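Local structure of putative iron binding protein (Bordetella pertussis Tohama I, 2OWS) at residues Lys133-Ser138 with Gly188-Ile193; Gly177-Val182 with Leu195-Tyr200. The protein probably binds ferric iron as a bacterial extracellular solute-binding protein, here holding the ion together with oxalate. One frame throughout, in Å; residues are numbered along the deposited sequence.

Contact 1. Residues Lys133-Ser138 with Gly188-Ile193; sequences KVCIRS and GGICDI. With OXL (oxalate ion), chain C.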
ATOM      1  N   LYS A 133       4.726  20.248 -15.495  1.00  8.86           N
ATOM      2  CA  LYS A 133       3.379  19.645 -15.590  1.00  9.77           C
ATOM      3  C   LYS A 133       3.140  18.502 -14.604  1.00  8.11           C
ATOM      4  O   LYS A 133       2.075  17.874 -14.645  1.00  8.25           O
ATOM      5  CB  LYS A 133       3.100  19.138 -17.015  1.00  9.12           C
ATOM      6  CG  LYS A 133       3.062  20.275 -18.059  1.00 12.42           C
ATOM      7  CD  LYS A 133       2.775  19.765 -19.468  1.00 13.33           C
ATOM      8  CE  LYS A 133       2.403  20.926 -20.407  1.00 17.66           C
ATOM      9  NZ  LYS A 133       1.876  20.456 -21.731  1.00 19.69           N
ATOM     10  N   VAL A 134       4.131  18.229 -13.753  1.00  7.20           N
ATOM     11  CA  VAL A 134       4.074  17.082 -12.822  1.00  7.05           C
ATOM     12  C   VAL A 134       3.967  17.558 -11.363  1.00  7.10           C
ATOM     13  O   VAL A 134       4.733  18.414 -10.903  1.00  7.15           O
ATOM     14  CB  VAL A 134       5.320  16.183 -12.994  1.00  7.10           C
ATOM     15  CG1 VAL A 134       5.258  14.999 -12.011  1.00  7.66           C
ATOM     16  CG2 VAL A 134       5.437  15.683 -14.427  1.00  8.12           C
ATOM     17  N   CYS A 135       3.024  16.948 -10.636  1.00  6.42           N
ATOM     18  CA  CYS A 135       2.963  17.106  -9.178  1.00  6.83           C
ATOM     19  C   CYS A 135       3.306  15.790  -8.486  1.00  6.13           C
ATOM     20  O   CYS A 135       2.893  14.716  -8.939  1.00  6.46           O
ATOM     21  CB  CYS A 135       1.565  17.538  -8.732  1.00  7.02           C
ATOM     22  SG  CYS A 135       1.105  19.247  -9.115  1.00  9.59           S
ATOM     23  N   ILE A 136       4.035  15.902  -7.370  1.00  6.90           N
ATOM     24  CA  ILE A 136       4.358  14.761  -6.520  1.00  6.70           C
ATOM     25  C   ILE A 136       4.715  15.245  -5.124  1.00  6.76           C
ATOM     26  O   ILE A 136       5.184  16.368  -4.949  1.00  6.75           O
ATOM     27  CB  ILE A 136       5.503  13.916  -7.143  1.00  7.56           C
ATOM     28  CG1 ILE A 136       5.558  12.532  -6.509  1.00  7.64           C
ATOM     29  CG2 ILE A 136       6.852  14.610  -7.040  1.00  7.78           C
ATOM     30  CD1 ILE A 136       6.521  11.580  -7.240  1.00  7.61           C
ATOM     31  N   ARG A 137       4.437  14.418  -4.116  1.00  6.11           N
ATOM     32  CA  ARG A 137       4.883  14.725  -2.761  1.00  6.90           C
ATOM     33  C   ARG A 137       6.382  14.437  -2.617  1.00  7.06           C
ATOM     34  O   ARG A 137       7.040  13.980  -3.554  1.00  7.09           O
ATOM     35  CB  ARG A 137       4.084  13.916  -1.736  1.00  6.37           C
ATOM     36  CG  ARG A 137       4.552  12.468  -1.592  1.00  7.10           C
ATOM     37  CD  ARG A 137       3.641  11.657  -0.709  1.00  8.12           C
ATOM     38  NE  ARG A 137       3.445  12.285   0.591  1.00  8.01           N
ATOM     39  CZ  ARG A 137       2.470  11.938   1.433  1.00 10.13           C
ATOM     40  NH1 ARG A 137       1.619  10.968   1.108  1.00 11.98           N
ATOM     41  NH2 ARG A 137       2.351  12.566   2.595  1.00 11.23           N
ATOM     42  N   SER A 138       6.919  14.727  -1.435  1.00  7.43           N
ATOM     43  CA  SER A 138       8.343  14.493  -1.151  1.00  6.79           C
ATOM     44  C   SER A 138       8.842  13.153  -1.661  1.00  6.91           C
ATOM     45  O   SER A 138       8.213  12.116  -1.437  1.00  7.21           O
ATOM     46  CB  SER A 138       8.590  14.542   0.366  1.00  6.67           C
ATOM     47  OG  SER A 138       9.899  14.084   0.683  1.00  8.39           O
ATOM     48  N   GLY A 188      -6.479  22.790 -10.080  1.00  8.86           N
ATOM     49  CA  GLY A 188      -6.052  24.190 -10.099  1.00 10.04           C
ATOM     50  C   GLY A 188      -5.239  24.568 -11.328  1.00 10.42           C
ATOM     51  O   GLY A 188      -4.880  25.743 -11.493  1.00 11.18           O
ATOM     52  N   GLY A 189      -4.942  23.598 -12.192  1.00  9.53           N
ATOM     53  CA  GLY A 189      -4.204  23.872 -13.435  1.00 10.54           C
ATOM     54  C   GLY A 189      -2.707  24.055 -13.236  1.00 11.17           C
ATOM     55  O   GLY A 189      -2.020  24.498 -14.160  1.00 12.79           O
ATOM     56  N   ILE A 190      -2.206  23.733 -12.044  1.00 10.80           N
ATOM     57  CA  ILE A 190      -0.781  23.805 -11.681  1.00 11.21           C
ATOM     58  C   ILE A 190       0.007  22.686 -12.359  1.00  9.91           C
ATOM     59  O   ILE A 190       1.164  22.876 -12.788  1.00 10.53           O
ATOM     60  CB  ILE A 190      -0.630  23.711 -10.126  1.00 11.43           C
ATOM     61  CG1 ILE A 190      -1.190  24.978  -9.463  1.00 14.74           C
ATOM     62  CG2 ILE A 190       0.803  23.435  -9.694  1.00 12.88           C
ATOM     63  CD1 ILE A 190      -1.349  24.866  -8.005  1.00 17.55           C
ATOM     64  N   CYS A 191      -0.613  21.514 -12.464  1.00  8.54           N
ATOM     65  CA  CYS A 191       0.016  20.387 -13.146  1.00  8.16           C
ATOM     66  C   CYS A 191      -1.053  19.607 -13.871  1.00  8.27           C
ATOM     67  O   CYS A 191      -2.232  19.803 -13.613  1.00  8.60           O
ATOM     68  CB  CYS A 191       0.741  19.487 -12.143  1.00  8.24           C
ATOM     69  SG  CYS A 191      -0.246  19.038 -10.672  1.00 10.15           S
ATOM     70  N   ASP A 192      -0.643  18.751 -14.798  1.00  7.81           N
ATOM     71  CA  ASP A 192      -1.561  17.929 -15.573  1.00  8.11           C
ATOM     72  C   ASP A 192      -1.620  16.479 -15.081  1.00  7.27           C
ATOM     73  O   ASP A 192      -2.634  15.803 -15.244  1.00  7.69           O
ATOM     74  CB  ASP A 192      -1.167  17.953 -17.055  1.00  9.44           C
ATOM     75  CG  ASP A 192      -1.511  19.268 -17.721  1.00 13.01           C
ATOM     76  OD1 ASP A 192      -2.291  20.054 -17.141  1.00 18.19           O
ATOM     77  OD2 ASP A 192      -0.979  19.504 -18.815  1.00 18.39           O
ATOM     78  N   ILE A 193      -0.506  16.006 -14.524  1.00  6.82           N
ATOM     79  CA  ILE A 193      -0.403  14.625 -14.059  1.00  6.39           C
ATOM     80  C   ILE A 193       0.415  14.588 -12.766  1.00  5.83           C
ATOM     81  O   ILE A 193       1.141  15.527 -12.442  1.00  5.71           O
ATOM     82  CB  ILE A 193       0.285  13.713 -15.118  1.00  6.42           C
ATOM     83  CG1 ILE A 193       1.757  14.114 -15.342  1.00  7.01           C
ATOM     84  CG2 ILE A 193      -0.500  13.725 -16.439  1.00  5.96           C
ATOM     85  CD1 ILE A 193       2.486  13.255 -16.406  1.00  7.48           C
TER
HETATM   86  C1  OXL C 325      -1.463  11.126   2.413  0.70  8.15           C
HETATM   87  C2  OXL C 325      -2.656  11.050   3.257  0.70  8.22           C
HETATM   88  O1  OXL C 325      -0.624  10.197   2.474  0.70  9.10           O
HETATM   89  O2  OXL C 325      -2.860   9.982   3.874  0.70 10.60           O
HETATM   90  O3  OXL C 325      -1.315  12.089   1.619  0.70  6.63           O
HETATM   91  O4  OXL C 325      -3.436  12.028   3.319  0.70 10.05           O
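Val-134 and Ile-193 form a parallel beta bridge: Ile-193 N donates to Lys-133 O at 3.2 Å, and Cys-135 N donates to Ile-193 O at 3.0 Å. Lys-133 O also accepts a second bond, from Asp-192 N at 2.9 Å, which arrives tilted from the carbonyl plane while Ile-193 N comes in almost along the line of the C=O bond. The loop residue Asp-192 and the start of strand 193-197 are thus both bonded to one carbonyl. On one face of the sheet Val-134 CG2 meets Ile-193 CG1 at 4.1 Å, the two chains crossing at a slant; both are beta-branched, apolar and buried, which suits this covered face, where Ile-193 also touches Leu-125 and Trp-130. The next residue, Cys-135, points toward Cys-191, and the pair closes a disulfide (SG to SG 2.1 Å, chi3 -103°). This covalent link joins the 134-135 strand to the loop after helix 180-187; the helix is followed by a Schellman motif in which Gly-189 takes the positive phi that favours glycine. Lys-133 runs extended beside Asp-192, both pointing the same way, but its NZ stays 4.2 Å from Asp-192 OD2, a loose attraction at an exposed margin rather than a salt bridge. Further along, Arg-137 leaves the bridge altogether. Its chain bends at chi3 (-54°), bringing the edge of the guanidinium to the oxalate, and NH1 donates to oxalate O1 in plane over 2.7 Å.

Contact 2. Residues Gly177-Val182 with Leu195-Tyr200; sequences GGDRDV and LANAYY. With FE (Fe (III) ion), chain B; OXL (oxalate ion), chain C.
Arg-180 and Tyr-200 cross at about a right angle while both hold the same iron-oxalate complex. Tyr-200 CD2 lies over the face of the guanidinium, 3.5 Å from Arg-180 CZ, and the guanidinium plane is turned 48° from the ring. The bend of the arginine at chi3 (-90°) helps turn its NH2 to oxalate O4, a bond of 2.9 Å made at the guanidinium's edge. Tyr-200 OH meets the iron in the plane of its ring at 1.9 Å, and oxalate chelates the same ion through O1 and O2. Tyr-199 OH donates a hydrogen bond to Tyr-200 OH and itself accepts one from Asn-197 ND2, so a chain of polar groups backs the ligand oxygen. Near the start of helix 180-187, Asp-179 N donates to oxalate O3, where the helix end would probably favour an anion; side-chain-less Gly-178 lets its CA lie close to the same oxygen. The Asp-179 side chain turns instead to strand 193-197. Its OD2 takes Asn-197 N at 2.8 Å from above the carboxylate plane and also forms a salt bridge with Arg-107, while a water donates to both Asp-179 OD1 and Leu-195 O. With only a methyl group, Ala-196 lets the carboxylate come close, its CB 3.6 Å from Asp-179 CG. Strand 193-197 pairs here with strand 100-112, whose Tyr-110 packs against Val-182, Ala-196 and Tyr-200, and helix 142-155 brings up Tyr-143 as a further iron ligand.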
ATOM      1  N   GLY A 177       3.813  18.264   0.592  1.00  9.55           N
ATOM      2  CA  GLY A 177       2.378  18.026   0.719  1.00  8.67           C
ATOM      3  C   GLY A 177       2.049  16.551   0.700  1.00  8.67           C
ATOM      4  O   GLY A 177       2.889  15.693   1.006  1.00  9.71           O
ATOM      5  N   GLY A 178       0.805  16.249   0.343  1.00  7.73           N
ATOM      6  CA  GLY A 178       0.335  14.870   0.350  1.00  6.47           C
ATOM      7  C   GLY A 178      -0.174  14.423  -1.001  1.00  6.30           C
ATOM      8  O   GLY A 178      -0.106  15.171  -1.999  1.00  6.86           O
ATOM      9  N   ASP A 179      -0.692  13.204  -1.049  1.00  5.88           N
ATOM     10  CA  ASP A 179      -1.121  12.634  -2.314  1.00  6.22           C
ATOM     11  C   ASP A 179      -2.362  13.346  -2.854  1.00  5.79           C
ATOM     12  O   ASP A 179      -2.455  13.609  -4.041  1.00  6.64           O
ATOM     13  CB  ASP A 179      -1.373  11.118  -2.205  1.00  5.70           C
ATOM     14  CG  ASP A 179      -0.129  10.283  -2.454  1.00  6.50           C
ATOM     15  OD1 ASP A 179       1.008  10.824  -2.549  1.00  6.81           O
ATOM     16  OD2 ASP A 179      -0.286   9.053  -2.565  1.00  6.20           O
ATOM     17  N   ARG A 180      -3.317  13.686  -1.994  1.00  5.94           N
ATOM     18  CA  ARG A 180      -4.522  14.328  -2.499  1.00  5.73           C
ATOM     19  C   ARG A 180      -4.243  15.747  -3.005  1.00  5.94           C
ATOM     20  O   ARG A 180      -4.959  16.229  -3.869  1.00  6.60           O
ATOM     21  CB  ARG A 180      -5.639  14.294  -1.450  1.00  6.30           C
ATOM     22  CG  ARG A 180      -6.159  12.886  -1.269  1.00  6.69           C
ATOM     23  CD  ARG A 180      -7.181  12.787  -0.159  1.00  9.37           C
ATOM     24  NE  ARG A 180      -6.498  12.500   1.081  1.00  9.34           N
ATOM     25  CZ  ARG A 180      -6.998  11.749   2.061  1.00  9.50           C
ATOM     26  NH1 ARG A 180      -8.205  11.220   1.967  1.00 11.30           N
ATOM     27  NH2 ARG A 180      -6.262  11.528   3.140  1.00 11.15           N
ATOM     28  N   ASP A 181      -3.201  16.397  -2.486  1.00  6.01           N
ATOM     29  CA  ASP A 181      -2.742  17.694  -3.039  1.00  6.54           C
ATOM     30  C   ASP A 181      -2.450  17.590  -4.543  1.00  6.88           C
ATOM     31  O   ASP A 181      -2.524  18.601  -5.275  1.00  7.54           O
ATOM     32  CB  ASP A 181      -1.489  18.203  -2.315  1.00  7.02           C
ATOM     33  CG  ASP A 181      -1.756  18.667  -0.886  1.00  7.55           C
ATOM     34  OD1 ASP A 181      -2.878  19.151  -0.609  1.00 10.20           O
ATOM     35  OD2 ASP A 181      -0.816  18.586  -0.072  1.00  9.82           O
ATOM     36  N   VAL A 182      -2.086  16.406  -5.032  1.00  6.02           N
ATOM     37  CA  VAL A 182      -1.841  16.219  -6.461  1.00  6.40           C
ATOM     38  C   VAL A 182      -3.150  16.481  -7.207  1.00  7.01           C
ATOM     39  O   VAL A 182      -3.159  17.191  -8.215  1.00  7.39           O
ATOM     40  CB  VAL A 182      -1.281  14.805  -6.770  1.00  7.25           C
ATOM     41  CG1 VAL A 182      -1.230  14.547  -8.289  1.00  7.49           C
ATOM     42  CG2 VAL A 182       0.075  14.607  -6.125  1.00  8.30           C
ATOM     43  N   LEU A 195       2.059  11.485  -9.554  1.00  5.75           N
ATOM     44  CA  LEU A 195       2.008  10.154  -8.937  1.00  6.18           C
ATOM     45  C   LEU A 195       1.406  10.250  -7.544  1.00  5.83           C
ATOM     46  O   LEU A 195       1.775  11.113  -6.762  1.00  6.41           O
ATOM     47  CB  LEU A 195       3.412   9.555  -8.815  1.00  6.34           C
ATOM     48  CG  LEU A 195       4.049   9.064 -10.113  1.00  8.55           C
ATOM     49  CD1 LEU A 195       5.491   8.683  -9.825  1.00 10.39           C
ATOM     50  CD2 LEU A 195       3.267   7.892 -10.690  1.00 10.63           C
ATOM     51  N   ALA A 196       0.484   9.343  -7.259  1.00  5.16           N
ATOM     52  CA  ALA A 196      -0.210   9.289  -5.976  1.00  5.28           C
ATOM     53  C   ALA A 196      -0.947   7.955  -5.858  1.00  5.64           C
ATOM     54  O   ALA A 196      -1.125   7.246  -6.840  1.00  5.98           O
ATOM     55  CB  ALA A 196      -1.168  10.475  -5.849  1.00  6.14           C
ATOM     56  N   ASN A 197      -1.360   7.585  -4.650  1.00  5.14           N
ATOM     57  CA  ASN A 197      -2.000   6.293  -4.488  1.00  5.13           C
ATOM     58  C   ASN A 197      -3.447   6.243  -4.954  1.00  5.29           C
ATOM     59  O   ASN A 197      -4.224   7.162  -4.693  1.00  5.30           O
ATOM     60  CB  ASN A 197      -1.903   5.808  -3.048  1.00  5.62           C
ATOM     61  CG  ASN A 197      -0.495   5.388  -2.664  1.00  6.81           C
ATOM     62  OD1 ASN A 197       0.327   5.090  -3.524  1.00  7.65           O
ATOM     63  ND2 ASN A 197      -0.229   5.339  -1.363  1.00  8.94           N
ATOM     64  N   ALA A 198      -3.811   5.154  -5.630  1.00  5.15           N
ATOM     65  CA  ALA A 198      -5.156   5.006  -6.157  1.00  5.69           C
ATOM     66  C   ALA A 198      -6.264   5.115  -5.089  1.00  5.35           C
ATOM     67  O   ALA A 198      -7.350   5.653  -5.371  1.00  5.02           O
ATOM     68  CB  ALA A 198      -5.263   3.661  -6.902  1.00  6.18           C
ATOM     69  N   TYR A 199      -6.020   4.581  -3.890  1.00  5.04           N
ATOM     70  CA  TYR A 199      -7.100   4.526  -2.896  1.00  5.34           C
ATOM     71  C   TYR A 199      -7.590   5.923  -2.513  1.00  5.52           C
ATOM     72  O   TYR A 199      -8.783   6.078  -2.189  1.00  5.05           O
ATOM     73  CB  TYR A 199      -6.754   3.625  -1.676  1.00  5.57           C
ATOM     74  CG  TYR A 199      -5.541   4.081  -0.909  1.00  5.29           C
ATOM     75  CD1 TYR A 199      -5.617   5.137  -0.001  1.00  6.62           C
ATOM     76  CD2 TYR A 199      -4.285   3.485  -1.120  1.00  6.87           C
ATOM     77  CE1 TYR A 199      -4.478   5.594   0.671  1.00  6.02           C
ATOM     78  CE2 TYR A 199      -3.157   3.931  -0.449  1.00  6.86           C
ATOM     79  CZ  TYR A 199      -3.260   4.977   0.446  1.00  6.86           C
ATOM     80  OH  TYR A 199      -2.135   5.446   1.073  1.00  9.36           O
ATOM     81  N   TYR A 200      -6.714   6.945  -2.588  1.00  5.36           N
ATOM     82  CA  TYR A 200      -7.184   8.322  -2.303  1.00  5.74           C
ATOM     83  C   TYR A 200      -8.246   8.773  -3.294  1.00  6.06           C
ATOM     84  O   TYR A 200      -9.098   9.585  -2.959  1.00  6.61           O
ATOM     85  CB  TYR A 200      -6.052   9.370  -2.255  1.00  6.12           C
ATOM     86  CG  TYR A 200      -5.092   9.076  -1.157  1.00  6.39           C
ATOM     87  CD1 TYR A 200      -3.791   8.675  -1.443  1.00  7.21           C
ATOM     88  CD2 TYR A 200      -5.488   9.162   0.180  1.00  7.08           C
ATOM     89  CE1 TYR A 200      -2.913   8.359  -0.441  1.00  7.62           C
ATOM     90  CE2 TYR A 200      -4.616   8.864   1.191  1.00  6.65           C
ATOM     91  CZ  TYR A 200      -3.330   8.433   0.873  1.00  8.76           C
ATOM     92  OH  TYR A 200      -2.464   8.058   1.863  1.00 10.63           O
TER
HETATM   93 FE    FE B 324      -1.434   8.394   3.375  0.70  8.12          FE
HETATM   94  C1  OXL C 325      -1.463  11.126   2.413  0.70  8.15           C
HETATM   95  C2  OXL C 325      -2.656  11.050   3.257  0.70  8.22           C
HETATM   96  O1  OXL C 325      -0.624  10.197   2.474  0.70  9.10           O
HETATM   97  O2  OXL C 325      -2.860   9.982   3.874  0.70 10.60           O
HETATM   98  O3  OXL C 325      -1.315  12.089   1.619  0.70  6.63           O
HETATM   99  O4  OXL C 325      -3.436  12.028   3.319  0.70 10.05           O
HETATM  100  O   HOH W   1       2.590  12.244  -4.400  1.00  6.13           O

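In the fold
The segments of contacts 1 and 2 alternate along the chain, and their centres lie 10 Å apart. Both contacts draw on one sheet, in which strand 134-135 neighbours strand 193-197. Where they touch, Arg-137 CD is 3.3 Å from Asp-179 OD1, and Cys-135 O is 4.0 Å from Val-182 CG2, so the residues from Cys-135 to Arg-137 pack against the first turn of helix 180-187 and the residue just before it. They converge on the oxalate, which Arg-137 from contact 1 and Asp-179 and Arg-180 from contact 2 hold by hydrogen bonds, placing two arginines round its negative charge. The iron itself is bound directly by contact 2, with contact 1 reaching it through the shared anion.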